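PDB 2XMZ: hydrolase, alpha/beta hydrolase FOLD family from Staphylococcus aureus, which probably catalyses the 2,5-elimination of pyruvate that yields 2-succinyl-6-hydroxy-2,4-cyclohexadiene-1-carboxylate (SHCHC) in menaquinone biosynthesis. Local coordinates for residues 71-76 with 98-103; 64-69 with 194-199; 47-50 with 54-57; 30-35 with 86-91; 23-28 with 186-191. One frame throughout, in Å; residues are numbered along the deposited sequence. Where two conformers were deposited one is given.

Contact 1: 71-76 with 98-103; sequences TLLDRI and LYYAIN
The polar part of this helix-helix contact is one short hydrogen bond, from Tyr100 OH to Asp74 OD1 at 2.7 Å. The carboxylate stands at the hydroxyl edge of the ring, with OD1 near the ring plane, and receives the proton on its anti lone pair, the one facing away from OD2. Carboxylate and ring planes are turned 62° apart. Asp74 OD2 is taken by His105 ND1, just past the end of helix 92-103, and Tyr100 OH is also bonded to Ile106 N, so the pair ties helix 66-77 to the turn that follows the other helix as well as to the helix itself.

The apolar part is Leu73 against the same ring. Its CB lies obliquely 3.6 Å from Tyr100 CE1, and its CD1 is 3.7 Å from Tyr100 CD1. The two side chains slide past each other in opposite directions. Tyr100 turns its ring away from its own backbone N (chi1 -163°), which lays it across the gap to helix 66-77, where the nearest CA atoms, those of Leu73 and Tyr100, are still 8.1 Å apart. Leu73 also packs on Ile48 of the central sheet.

One tyrosine of helix 92-103 therefore serves both kinds of contact with helix 66-77 in this alpha/beta hydrolase fold, its ring flank set against leucine and its buried hydroxyl held by a carboxylate. The neighbouring histidine, if protonated, would probably stabilise the negative charge of Asp74.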
# COMPACT_ATOMS: atom_id res chain seq x y z
N THR A 71 -14.95 -2.95 4.21
CA THR A 71 -16.18 -2.17 4.23
C THR A 71 -15.91 -0.71 3.89
O THR A 71 -16.63 -0.10 3.11
CB THR A 71 -16.90 -2.26 5.57
OG1 THR A 71 -17.35 -3.61 5.75
CG2 THR A 71 -18.11 -1.31 5.63
N LEU A 72 -14.89 -0.16 4.52
CA LEU A 72 -14.43 1.17 4.23
C LEU A 72 -14.24 1.38 2.74
O LEU A 72 -14.74 2.37 2.16
CB LEU A 72 -13.10 1.37 4.97
CG LEU A 72 -12.44 2.73 5.09
CD1 LEU A 72 -11.50 2.67 6.31
CD2 LEU A 72 -11.66 3.10 3.80
N LEU A 73 -13.51 0.46 2.13
CA LEU A 73 -13.23 0.55 0.70
C LEU A 73 -14.47 0.29 -0.15
O LEU A 73 -14.67 0.97 -1.15
CB LEU A 73 -12.09 -0.39 0.29
CG LEU A 73 -10.71 -0.24 0.94
CD1 LEU A 73 -9.71 -1.15 0.20
CD2 LEU A 73 -10.22 1.20 0.95
N ASP A 74 -15.30 -0.68 0.24
CA ASP A 74 -16.58 -0.95 -0.46
C ASP A 74 -17.37 0.36 -0.63
O ASP A 74 -17.91 0.67 -1.70
CB ASP A 74 -17.45 -1.93 0.33
CG ASP A 74 -16.95 -3.38 0.29
OD1 ASP A 74 -16.16 -3.81 -0.59
OD2 ASP A 74 -17.40 -4.13 1.17
N ARG A 75 -17.41 1.14 0.45
CA ARG A 75 -18.20 2.35 0.52
C ARG A 75 -17.69 3.41 -0.41
O ARG A 75 -18.47 4.15 -1.01
CB ARG A 75 -18.25 2.86 1.96
CG ARG A 75 -19.13 2.01 2.83
CD ARG A 75 -19.00 2.41 4.27
NE ARG A 75 -19.86 1.61 5.13
CZ ARG A 75 -19.93 1.76 6.45
NH1 ARG A 75 -19.21 2.70 7.05
NH2 ARG A 75 -20.72 0.98 7.17
N ILE A 76 -16.37 3.49 -0.56
CA ILE A 76 -15.80 4.45 -1.48
C ILE A 76 -16.02 3.97 -2.90
O ILE A 76 -16.57 4.71 -3.73
CB ILE A 76 -14.29 4.65 -1.25
CG1 ILE A 76 -14.09 5.49 0.02
CG2 ILE A 76 -13.66 5.33 -2.48
CD1 ILE A 76 -12.70 5.34 0.65
N LEU A 98 -4.49 -6.63 -1.71
CA LEU A 98 -4.64 -8.09 -1.93
C LEU A 98 -5.89 -8.62 -1.24
O LEU A 98 -6.67 -9.37 -1.84
CB LEU A 98 -3.40 -8.83 -1.41
CG LEU A 98 -2.22 -8.89 -2.38
CD1 LEU A 98 -0.96 -9.35 -1.64
CD2 LEU A 98 -2.51 -9.84 -3.50
N TYR A 99 -6.11 -8.21 0.01
CA TYR A 99 -7.28 -8.64 0.76
C TYR A 99 -8.52 -8.22 0.01
O TYR A 99 -9.50 -9.00 -0.11
CB TYR A 99 -7.28 -8.10 2.20
CG TYR A 99 -8.37 -8.72 3.04
CD1 TYR A 99 -8.13 -9.86 3.79
CD2 TYR A 99 -9.66 -8.17 3.06
CE1 TYR A 99 -9.13 -10.45 4.57
CE2 TYR A 99 -10.68 -8.77 3.84
CZ TYR A 99 -10.40 -9.90 4.58
OH TYR A 99 -11.38 -10.50 5.35
N TYR A 100 -8.49 -7.00 -0.51
CA TYR A 100 -9.64 -6.48 -1.19
C TYR A 100 -9.89 -7.18 -2.52
O TYR A 100 -11.03 -7.43 -2.86
CB TYR A 100 -9.57 -4.96 -1.40
CG TYR A 100 -10.93 -4.42 -1.74
CD1 TYR A 100 -11.83 -4.06 -0.73
CD2 TYR A 100 -11.36 -4.33 -3.07
CE1 TYR A 100 -13.10 -3.59 -1.04
CE2 TYR A 100 -12.60 -3.86 -3.39
CZ TYR A 100 -13.48 -3.50 -2.37
OH TYR A 100 -14.72 -3.03 -2.69
N ALA A 101 -8.82 -7.48 -3.26
CA ALA A 101 -8.95 -8.22 -4.53
C ALA A 101 -9.63 -9.56 -4.32
O ALA A 101 -10.32 -10.04 -5.21
CB ALA A 101 -7.58 -8.43 -5.21
N ILE A 102 -9.40 -10.17 -3.15
CA ILE A 102 -9.94 -11.49 -2.82
C ILE A 102 -11.32 -11.44 -2.15
O ILE A 102 -12.17 -12.29 -2.41
CB ILE A 102 -8.95 -12.23 -1.89
CG1 ILE A 102 -7.64 -12.53 -2.64
CG2 ILE A 102 -9.56 -13.53 -1.32
CD1 ILE A 102 -6.44 -12.81 -1.73
N ASN A 103 -11.53 -10.44 -1.31
CA ASN A 103 -12.69 -10.40 -0.43
C ASN A 103 -13.58 -9.20 -0.61
O ASN A 103 -14.68 -9.18 -0.05
CB ASN A 103 -12.24 -10.44 1.03
CG ASN A 103 -11.56 -11.75 1.38
OD1 ASN A 103 -12.19 -12.79 1.37
ND2 ASN A 103 -10.28 -11.68 1.70

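Contact 2: 64-69 with 194-199; sequences WNFDYI and GQMPNL
The backbones approach to 7.3 Å between the CA atoms of Phe66 and Met196, where the first turn of helix 66-77 faces an irregular loop between helix 181-191 and strand 210-215 of the alpha/beta hydrolase fold. Across this gap a Met-aromatic contact forms. The thioether of Met196 crosses the outer end of the Phe66 ring at a slant: SD lies obliquely to the ring, 4.8 Å from its centroid and 44° off the normal. SD is 4.0 Å from Phe66 CZ, whereas the methylene CG is 3.7 Å from both CE2 and CZ. Met196 sends its chain out opposite the backbone N (chi1 -174°) and keeps it extended, which brings CB, CG and SD alongside the CE2 and CZ end of the ring. Pro197 adds a looser touch, its CD 4.4 Å from Phe66 CD2. Arg95 of helix 92-103 packs on both Phe66 and Met196, and Tyr191 also meets Phe66, so the aromatic ring is set among several elements.

The helix start that carries Phe66 is fixed by an N-cap: Asn65 OD1 accepts from Tyr68 N at 3.0 Å, with an N-H...O angle of 166° and the donor nearly in line with the side-chain C=O.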
# COMPACT_ATOMS: atom_id res chain seq x y z
N TRP A 64 -9.90 -2.02 13.61
CA TRP A 64 -9.54 -1.75 12.24
C TRP A 64 -8.99 -3.00 11.56
O TRP A 64 -7.92 -2.98 11.01
CB TRP A 64 -8.51 -0.63 12.18
CG TRP A 64 -8.97 0.66 12.81
CD1 TRP A 64 -10.26 1.04 13.11
CD2 TRP A 64 -8.14 1.74 13.18
NE1 TRP A 64 -10.26 2.30 13.67
CE2 TRP A 64 -8.97 2.75 13.72
CE3 TRP A 64 -6.75 1.94 13.14
CZ2 TRP A 64 -8.46 3.95 14.19
CZ3 TRP A 64 -6.25 3.15 13.62
CH2 TRP A 64 -7.10 4.13 14.13
N ASN A 65 -9.74 -4.10 11.62
CA ASN A 65 -9.29 -5.34 10.98
C ASN A 65 -9.55 -5.30 9.46
O ASN A 65 -10.05 -4.30 8.93
CB ASN A 65 -9.92 -6.56 11.68
CG ASN A 65 -11.45 -6.49 11.73
OD1 ASN A 65 -12.09 -5.87 10.88
ND2 ASN A 65 -12.03 -7.12 12.74
N PHE A 66 -9.18 -6.35 8.74
CA PHE A 66 -9.36 -6.34 7.30
C PHE A 66 -10.82 -6.24 6.81
O PHE A 66 -11.07 -5.66 5.75
CB PHE A 66 -8.59 -7.48 6.64
CG PHE A 66 -7.13 -7.17 6.49
CD1 PHE A 66 -6.65 -6.57 5.33
CD2 PHE A 66 -6.24 -7.39 7.56
CE1 PHE A 66 -5.29 -6.22 5.20
CE2 PHE A 66 -4.90 -7.04 7.46
CZ PHE A 66 -4.41 -6.48 6.27
N ASP A 67 -11.76 -6.77 7.58
CA ASP A 67 -13.15 -6.70 7.16
C ASP A 67 -13.68 -5.28 7.31
O ASP A 67 -14.42 -4.80 6.46
CB ASP A 67 -14.04 -7.65 7.95
CG ASP A 67 -15.50 -7.59 7.49
OD1 ASP A 67 -16.38 -7.16 8.26
OD2 ASP A 67 -15.77 -7.96 6.33
N TYR A 68 -13.27 -4.62 8.39
CA TYR A 68 -13.51 -3.18 8.56
C TYR A 68 -12.96 -2.36 7.40
O TYR A 68 -13.65 -1.51 6.84
CB TYR A 68 -12.92 -2.67 9.89
CG TYR A 68 -13.13 -1.18 10.10
CD1 TYR A 68 -14.29 -0.70 10.72
CD2 TYR A 68 -12.16 -0.26 9.67
CE1 TYR A 68 -14.49 0.68 10.91
CE2 TYR A 68 -12.35 1.11 9.86
CZ TYR A 68 -13.51 1.57 10.47
OH TYR A 68 -13.68 2.92 10.64
N ILE A 69 -11.70 -2.59 7.06
CA ILE A 69 -11.07 -1.87 5.94
C ILE A 69 -11.76 -2.19 4.61
O ILE A 69 -11.97 -1.29 3.78
CB ILE A 69 -9.57 -2.17 5.85
CG1 ILE A 69 -8.86 -1.61 7.08
CG2 ILE A 69 -8.95 -1.55 4.56
CD1 ILE A 69 -7.64 -2.39 7.44
N GLY A 194 1.03 -9.45 11.18
CA GLY A 194 0.84 -10.56 12.09
C GLY A 194 -0.62 -10.87 12.33
O GLY A 194 -0.96 -11.99 12.68
N GLN A 195 -1.49 -9.87 12.15
CA GLN A 195 -2.94 -10.05 12.29
C GLN A 195 -3.61 -10.51 11.01
O GLN A 195 -4.74 -11.02 11.04
CB GLN A 195 -3.63 -8.75 12.75
CG GLN A 195 -3.03 -8.10 13.99
CD GLN A 195 -3.08 -8.98 15.21
OE1 GLN A 195 -2.20 -8.88 16.09
NE2 GLN A 195 -4.09 -9.85 15.29
N MET A 196 -2.94 -10.28 9.88
CA MET A 196 -3.55 -10.53 8.58
C MET A 196 -3.68 -12.02 8.33
O MET A 196 -2.75 -12.78 8.63
CB MET A 196 -2.65 -9.93 7.53
CG MET A 196 -3.16 -9.96 6.12
SD MET A 196 -1.80 -9.28 5.17
CE MET A 196 -2.41 -9.64 3.54
N PRO A 197 -4.82 -12.46 7.76
CA PRO A 197 -4.87 -13.86 7.37
C PRO A 197 -3.84 -14.15 6.29
O PRO A 197 -3.47 -13.26 5.51
CB PRO A 197 -6.28 -14.02 6.79
CG PRO A 197 -7.07 -12.85 7.31
CD PRO A 197 -6.04 -11.75 7.35
N ASN A 198 -3.36 -15.38 6.27
CA ASN A 198 -2.43 -15.86 5.24
C ASN A 198 -3.17 -15.95 3.90
O ASN A 198 -3.91 -16.92 3.66
CB ASN A 198 -1.89 -17.24 5.65
CG ASN A 198 -1.20 -17.97 4.51
OD1 ASN A 198 -0.69 -17.35 3.59
ND2 ASN A 198 -1.17 -19.29 4.59
N LEU A 199 -2.95 -14.97 3.03
CA LEU A 199 -3.67 -14.91 1.74
C LEU A 199 -2.96 -15.67 0.62
O LEU A 199 -3.42 -15.68 -0.54
CB LEU A 199 -3.93 -13.46 1.33
CG LEU A 199 -4.81 -12.62 2.26
CD1 LEU A 199 -4.92 -11.21 1.68
CD2 LEU A 199 -6.19 -13.23 2.44

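Contact 3: 47-50 with 54-57; sequences TIDL and GEDQ
Asp49 accepts from the backbone of Glu55: Glu55 N donates to Asp49 OD2 at 2.7 Å, nearly straight at 169°. The amide comes from above the carboxylate plane, 37° out of it. Gly54 C lies 3.6 Å from the same oxygen, so the carboxylate rests against the turn at Gly54, a residue with positive phi and no side chain to obstruct it. Asp49 CG is anti to its carbonyl carbon (chi1 -77°), which carries OD2 toward this turn.

One residue further on, the side chain of Asp56 lies alongside the opposing backbone, its CB 3.3 Å from Leu50 O. A water molecule between the segments donates to Asp56 OD1 at 2.8 Å and to the carbonyl oxygen of Asp49, the latter at a distance short enough to be doubtful in detail.

The second shell fixes both carboxylates. Asp49 OD1 is hydrogen-bonded to Ser29 OG. Asp56 OD1 is hydrogen-bonded to Ser58 OG, and its OD2 to Gly52 N, which lies inside the turn that the two segments enclose. The Leu50 side chain packs on Ile69 of helix 66-77.

The arrangement belongs to the loop leaving the C-terminal end of strand 44-48 of the central sheet, folded back on itself before helix 66-77, at the sheet end where alpha/beta hydrolases assemble their active sites.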
# COMPACT_ATOMS: atom_id res chain seq x y z
N THR A 47 -7.13 8.76 -4.01
CA THR A 47 -6.21 8.35 -2.98
C THR A 47 -7.07 8.14 -1.76
O THR A 47 -8.03 8.89 -1.55
CB THR A 47 -5.13 9.41 -2.70
OG1 THR A 47 -5.74 10.63 -2.32
CG2 THR A 47 -4.23 9.62 -3.95
N ILE A 48 -6.71 7.13 -0.96
CA ILE A 48 -7.42 6.81 0.26
C ILE A 48 -6.40 6.68 1.40
O ILE A 48 -5.39 5.97 1.29
CB ILE A 48 -8.21 5.48 0.14
CG1 ILE A 48 -9.17 5.52 -1.06
CG2 ILE A 48 -8.98 5.19 1.45
CD1 ILE A 48 -9.80 4.12 -1.39
N ASP A 49 -6.67 7.41 2.47
CA ASP A 49 -5.96 7.25 3.72
C ASP A 49 -6.57 6.09 4.51
O ASP A 49 -7.76 6.07 4.76
CB ASP A 49 -6.06 8.54 4.54
CG ASP A 49 -5.12 9.61 4.05
OD1 ASP A 49 -4.25 9.29 3.22
OD2 ASP A 49 -5.26 10.78 4.47
N LEU A 50 -5.73 5.13 4.87
CA LEU A 50 -6.18 3.93 5.56
C LEU A 50 -6.36 4.24 7.06
O LEU A 50 -5.87 5.28 7.55
CB LEU A 50 -5.20 2.76 5.30
CG LEU A 50 -5.23 2.27 3.83
CD1 LEU A 50 -3.98 1.47 3.44
CD2 LEU A 50 -6.52 1.46 3.56
N GLY A 54 -2.88 9.61 8.13
CA GLY A 54 -3.18 10.89 7.49
C GLY A 54 -4.49 11.47 7.96
O GLY A 54 -4.68 11.71 9.15
N GLU A 55 -5.40 11.68 7.01
CA GLU A 55 -6.65 12.37 7.32
C GLU A 55 -7.78 11.43 7.71
O GLU A 55 -8.91 11.86 7.86
CB GLU A 55 -7.02 13.31 6.16
CG GLU A 55 -6.08 14.54 6.08
CD GLU A 55 -6.49 15.55 5.02
OE1 GLU A 55 -5.61 16.28 4.53
OE2 GLU A 55 -7.69 15.61 4.65
N ASP A 56 -7.46 10.15 7.90
CA ASP A 56 -8.46 9.18 8.32
C ASP A 56 -9.09 9.55 9.65
O ASP A 56 -8.41 10.06 10.55
CB ASP A 56 -7.85 7.78 8.44
CG ASP A 56 -8.79 6.81 9.11
OD1 ASP A 56 -9.70 6.30 8.41
OD2 ASP A 56 -8.65 6.63 10.35
N GLN A 57 -10.39 9.31 9.76
CA GLN A 57 -11.10 9.55 11.00
C GLN A 57 -11.88 8.32 11.49
O GLN A 57 -12.94 8.46 12.10
CB GLN A 57 -12.00 10.80 10.92
CG GLN A 57 -11.27 12.14 10.68
CD GLN A 57 -12.20 13.28 10.27
OE1 GLN A 57 -13.14 13.09 9.49
NE2 GLN A 57 -11.93 14.47 10.78
O HOH W 1 -9.57 4.98 5.97

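Contact 4: 30-35 with 86-91; sequences RTYHNH and TLFGYS
Strand 84-90 leads into the sharp turn at Ser91, which has the pattern of a nucleophile elbow (Gly89, Ser91, Gly93) and, with His245 and Asp218, the geometry of a catalytic triad; the contact lies on the strand just before that turn. There the end of the Tyr32 phenol meets the Phe88 ring and the CB of Tyr90. Its OH sits in the plane of the Phe88 ring at the edge, 3.3 Å from Phe88 CE1, and equally close to Tyr90 CB at 3.3 Å. The Tyr32-Phe88 ring pair is oblique, with planes at 87° and centroids 5.7 Å apart. Tyr32 CZ is 3.8 Å from Phe88 CE1, so the distal part of the phenol does the touching.

Phe88 and Tyr90, two residues apart on the strand, both point toward Tyr32, whose ring extends to them with CG opposite its own carbonyl carbon (chi1 -60°). The phenol oxygen, buried among carbon atoms here, is satisfied by a hydrogen bond with Leu22 O, while Tyr90 OH is bonded to Thr246 OG1, next to His245, the histidine of the probable triad. Within its own segment, Thr31 CG2 lies 3.5 Å above the centre of the Tyr32 ring.

The loop bearing Tyr32 follows strand 17-22, the neighbour of strand 84-90 in the parallel sheet, and precedes helix 36-40. Phe88 packs on Ile112 and Glu114 of strand 110-114, the neighbour on the other side, and also touches Ile259 of helix 252-266.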
# COMPACT_ATOMS: atom_id res chain seq x y z
N ARG A 30 -0.30 11.52 0.86
CA ARG A 30 0.65 12.51 0.39
C ARG A 30 1.86 11.89 -0.32
O ARG A 30 2.49 12.58 -1.10
CB ARG A 30 1.15 13.41 1.52
CG ARG A 30 0.17 14.49 1.96
CD ARG A 30 0.70 15.16 3.20
NE ARG A 30 0.87 14.20 4.30
CZ ARG A 30 1.46 14.47 5.45
NH1 ARG A 30 1.97 15.67 5.68
NH2 ARG A 30 1.55 13.51 6.37
N THR A 31 2.19 10.63 -0.02
CA THR A 31 3.27 9.91 -0.70
C THR A 31 3.08 9.85 -2.22
O THR A 31 4.06 9.68 -2.96
CB THR A 31 3.48 8.48 -0.12
OG1 THR A 31 4.68 7.92 -0.65
CG2 THR A 31 2.30 7.55 -0.47
N TYR A 32 1.84 10.00 -2.69
CA TYR A 32 1.55 9.92 -4.15
C TYR A 32 1.46 11.29 -4.80
O TYR A 32 1.21 11.40 -6.01
CB TYR A 32 0.29 9.11 -4.38
CG TYR A 32 0.44 7.71 -3.85
CD1 TYR A 32 1.45 6.88 -4.32
CD2 TYR A 32 -0.40 7.23 -2.86
CE1 TYR A 32 1.63 5.60 -3.82
CE2 TYR A 32 -0.25 5.95 -2.35
CZ TYR A 32 0.76 5.14 -2.83
OH TYR A 32 0.92 3.88 -2.34
N HIS A 33 1.71 12.32 -3.99
CA HIS A 33 1.59 13.74 -4.40
C HIS A 33 2.15 14.07 -5.77
O HIS A 33 1.45 14.63 -6.62
CB HIS A 33 2.24 14.66 -3.33
CG HIS A 33 3.73 14.49 -3.19
ND1 HIS A 33 4.33 13.32 -2.78
CD2 HIS A 33 4.75 15.37 -3.40
CE1 HIS A 33 5.64 13.47 -2.74
NE2 HIS A 33 5.92 14.71 -3.12
N ASN A 34 3.42 13.74 -5.98
CA ASN A 34 4.11 14.09 -7.22
C ASN A 34 3.77 13.15 -8.38
O ASN A 34 4.31 13.30 -9.47
CB ASN A 34 5.63 14.10 -7.00
CG ASN A 34 6.17 12.72 -6.60
OD1 ASN A 34 7.16 12.24 -7.18
ND2 ASN A 34 5.52 12.08 -5.64
N HIS A 35 2.88 12.19 -8.13
CA HIS A 35 2.49 11.18 -9.13
C HIS A 35 1.13 11.47 -9.75
O HIS A 35 0.88 11.10 -10.90
CB HIS A 35 2.43 9.79 -8.49
CG HIS A 35 3.75 9.28 -8.00
ND1 HIS A 35 4.64 8.63 -8.83
CD2 HIS A 35 4.31 9.31 -6.78
CE1 HIS A 35 5.71 8.29 -8.13
NE2 HIS A 35 5.54 8.70 -6.88
N THR A 86 -8.72 0.31 -11.10
CA THR A 86 -7.42 -0.29 -10.81
C THR A 86 -7.06 0.01 -9.37
O THR A 86 -6.95 1.18 -8.98
CB THR A 86 -6.32 0.26 -11.72
OG1 THR A 86 -6.68 -0.02 -13.07
CG2 THR A 86 -4.99 -0.39 -11.40
N LEU A 87 -6.88 -1.05 -8.58
CA LEU A 87 -6.52 -0.86 -7.19
C LEU A 87 -5.03 -1.04 -7.01
O LEU A 87 -4.48 -2.10 -7.33
CB LEU A 87 -7.27 -1.83 -6.28
CG LEU A 87 -7.08 -1.59 -4.78
CD1 LEU A 87 -7.44 -0.14 -4.40
CD2 LEU A 87 -7.93 -2.58 -3.98
N PHE A 88 -4.39 0.00 -6.51
CA PHE A 88 -2.97 -0.01 -6.30
C PHE A 88 -2.72 0.02 -4.80
O PHE A 88 -3.28 0.85 -4.07
CB PHE A 88 -2.31 1.22 -6.95
CG PHE A 88 -0.84 1.36 -6.59
CD1 PHE A 88 -0.46 1.94 -5.38
CD2 PHE A 88 0.15 0.93 -7.46
CE1 PHE A 88 0.89 2.04 -5.02
CE2 PHE A 88 1.51 1.04 -7.12
CZ PHE A 88 1.87 1.60 -5.89
N GLY A 89 -1.85 -0.86 -4.33
CA GLY A 89 -1.39 -0.80 -2.95
C GLY A 89 0.11 -0.99 -2.79
O GLY A 89 0.70 -1.89 -3.41
N TYR A 90 0.71 -0.11 -1.99
CA TYR A 90 2.12 -0.17 -1.65
C TYR A 90 2.27 -0.69 -0.24
O TYR A 90 1.71 -0.11 0.68
CB TYR A 90 2.79 1.22 -1.75
CG TYR A 90 4.05 1.34 -0.92
CD1 TYR A 90 5.23 0.70 -1.31
CD2 TYR A 90 4.06 2.10 0.25
CE1 TYR A 90 6.40 0.81 -0.53
CE2 TYR A 90 5.23 2.22 1.06
CZ TYR A 90 6.39 1.57 0.65
OH TYR A 90 7.53 1.67 1.39
N SER A 91 3.07 -1.75 -0.09
CA SER A 91 3.49 -2.28 1.21
C SER A 91 2.25 -2.56 2.04
O SER A 91 1.41 -3.34 1.61
CB SER A 91 4.47 -1.32 1.91
OG SER A 91 5.26 -2.02 2.85

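Contact 5: 23-28 with 186-191; sequences HGFLSD and KALRDY
Phe25 and Leu188 make the main apolar contact, a CH-pi interaction in which Leu188 CD2 stands over one face of the phenyl ring. The methyl is 4.0 Å from the ring centroid, 25° off the normal, and displaced toward the rim. Leu188 CG comes nearest, 3.6 Å from Phe25 CZ, and the two side chains cross at about a right angle. At the ring's edge, near its plane, Ala187 CB lies 4.3 Å from Phe25 CE1. A fully trans first torsion in Phe25 (chi1 -180°) swings the ring from the loop toward helix 181-191, although the CB bond itself does not point there. Trp152 meets the phenyl edge-to-face, and Met92 also packs on it.

Polar interactions serve each segment separately. In the loop, His23 ND1 donates to Gly24 O at 2.8 Å and 167°, with the acceptor in the imidazole plane. On the helix, Lys186 NZ forms a salt bridge with Asp190 OD2 at 2.7 Å, the carboxylate oxygen receiving it on its syn lone pair.

Phe25 lies near the putative triad, consistent with an apolar side chain beside the active site. The loop thus meets the helix through carbon alone, by CH-pi and aliphatic packing round one phenyl ring, while an imidazole-to-carbonyl hydrogen bond braces the start of the loop.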
# COMPACT_ATOMS: atom_id res chain seq x y z
N HIS A 23 -1.63 3.80 0.41
CA HIS A 23 -0.29 4.11 0.89
C HIS A 23 0.19 3.02 1.86
O HIS A 23 -0.52 2.06 2.14
CB HIS A 23 -0.32 5.45 1.63
CG HIS A 23 -1.30 5.45 2.77
ND1 HIS A 23 -0.95 5.02 4.03
CD2 HIS A 23 -2.62 5.75 2.82
CE1 HIS A 23 -2.01 5.07 4.82
NE2 HIS A 23 -3.04 5.50 4.11
N GLY A 24 1.39 3.22 2.42
CA GLY A 24 1.98 2.28 3.37
C GLY A 24 1.90 2.79 4.81
O GLY A 24 1.41 3.90 5.07
N PHE A 25 2.39 1.97 5.73
CA PHE A 25 2.41 2.26 7.15
C PHE A 25 3.21 3.53 7.46
O PHE A 25 4.24 3.80 6.82
CB PHE A 25 2.99 1.07 7.92
CG PHE A 25 3.04 1.29 9.40
CD1 PHE A 25 1.86 1.37 10.13
CD2 PHE A 25 4.25 1.41 10.06
CE1 PHE A 25 1.88 1.58 11.49
CE2 PHE A 25 4.30 1.62 11.44
CZ PHE A 25 3.11 1.70 12.17
N LEU A 26 2.74 4.30 8.44
CA LEU A 26 3.46 5.49 8.91
C LEU A 26 3.57 6.55 7.82
O LEU A 26 4.56 7.27 7.71
CB LEU A 26 4.87 5.14 9.40
CG LEU A 26 5.35 5.13 10.85
CD1 LEU A 26 6.88 5.21 10.87
CD2 LEU A 26 4.77 6.21 11.73
N SER A 27 2.54 6.63 6.99
CA SER A 27 2.57 7.50 5.83
C SER A 27 1.13 7.74 5.51
O SER A 27 0.25 7.37 6.29
CB SER A 27 3.28 6.79 4.66
OG SER A 27 3.21 7.55 3.46
N ASP A 28 0.86 8.41 4.39
CA ASP A 28 -0.51 8.59 3.97
C ASP A 28 -0.49 8.91 2.48
O ASP A 28 0.55 8.78 1.80
CB ASP A 28 -1.25 9.67 4.81
CG ASP A 28 -0.52 10.99 4.87
OD1 ASP A 28 -0.23 11.48 5.99
OD2 ASP A 28 -0.24 11.59 3.81
N LYS A 186 -2.60 1.46 17.00
CA LYS A 186 -3.82 0.75 16.75
C LYS A 186 -3.74 0.09 15.38
O LYS A 186 -4.12 -1.05 15.25
CB LYS A 186 -5.05 1.64 16.92
CG LYS A 186 -6.37 0.87 16.75
CD LYS A 186 -7.58 1.76 17.01
CE LYS A 186 -8.90 1.06 16.64
NZ LYS A 186 -9.09 -0.21 17.40
N ALA A 187 -3.22 0.81 14.37
CA ALA A 187 -3.03 0.21 13.04
C ALA A 187 -2.22 -1.09 13.12
O ALA A 187 -2.61 -2.11 12.54
CB ALA A 187 -2.36 1.21 12.06
N LEU A 188 -1.10 -1.05 13.83
CA LEU A 188 -0.29 -2.27 14.05
C LEU A 188 -1.06 -3.40 14.72
O LEU A 188 -1.05 -4.53 14.23
CB LEU A 188 0.99 -1.95 14.84
CG LEU A 188 2.04 -1.12 14.10
CD1 LEU A 188 3.15 -0.70 15.06
CD2 LEU A 188 2.60 -1.86 12.87
N ARG A 189 -1.72 -3.10 15.84
CA ARG A 189 -2.46 -4.14 16.57
C ARG A 189 -3.63 -4.73 15.77
O ARG A 189 -3.88 -5.92 15.86
CB ARG A 189 -2.92 -3.66 17.96
CG ARG A 189 -1.79 -3.07 18.84
CD ARG A 189 -2.12 -3.00 20.33
NE ARG A 189 -1.51 -1.84 20.99
CZ ARG A 189 -0.40 -1.84 21.74
NH1 ARG A 189 0.32 -2.95 21.96
NH2 ARG A 189 0.00 -0.70 22.28
N ASP A 190 -4.34 -3.90 15.02
CA ASP A 190 -5.56 -4.33 14.31
C ASP A 190 -5.32 -4.87 12.91
O ASP A 190 -6.00 -5.78 12.49
CB ASP A 190 -6.61 -3.22 14.22
CG ASP A 190 -7.14 -2.82 15.56
OD1 ASP A 190 -6.67 -3.37 16.57
OD2 ASP A 190 -8.01 -1.94 15.60
N TYR A 191 -4.38 -4.30 12.16
CA TYR A 191 -4.15 -4.83 10.79
C TYR A 191 -2.70 -4.97 10.37
O TYR A 191 -2.37 -5.04 9.17
CB TYR A 191 -5.02 -4.14 9.73
CG TYR A 191 -4.76 -2.68 9.44
CD1 TYR A 191 -4.13 -2.30 8.25
CD2 TYR A 191 -5.21 -1.68 10.30
CE1 TYR A 191 -3.94 -0.98 7.92
CE2 TYR A 191 -5.02 -0.31 9.98
CZ TYR A 191 -4.37 0.02 8.77
OH TYR A 191 -4.16 1.32 8.38

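Contacts 1 and 2 share helix 66-77, with centres 11 Å apart, and touch where Tyr99 CB meets Phe66 CD1 at 3.5 Å. Ile48 links contacts 1 and 3, its CD1 lying 3.7 Å from Ile76 CD1. Contact 3 is joined to contact 5 by a probable hydrogen bond between Leu50 N and His23 NE2 (2.8 Å), and contact 5 to contact 2 by another, between Trp64 N and Asp190 OD2 (2.7 Å). Contact 4 holds the probable nucleophile, Ser91, and reaches contact 5 through Tyr90 CD2 and Gly24 N, 3.6 Å apart. Leu50 of contact 3 touches the residues of the probable elbow, and Phe25 of contact 5 lies near them.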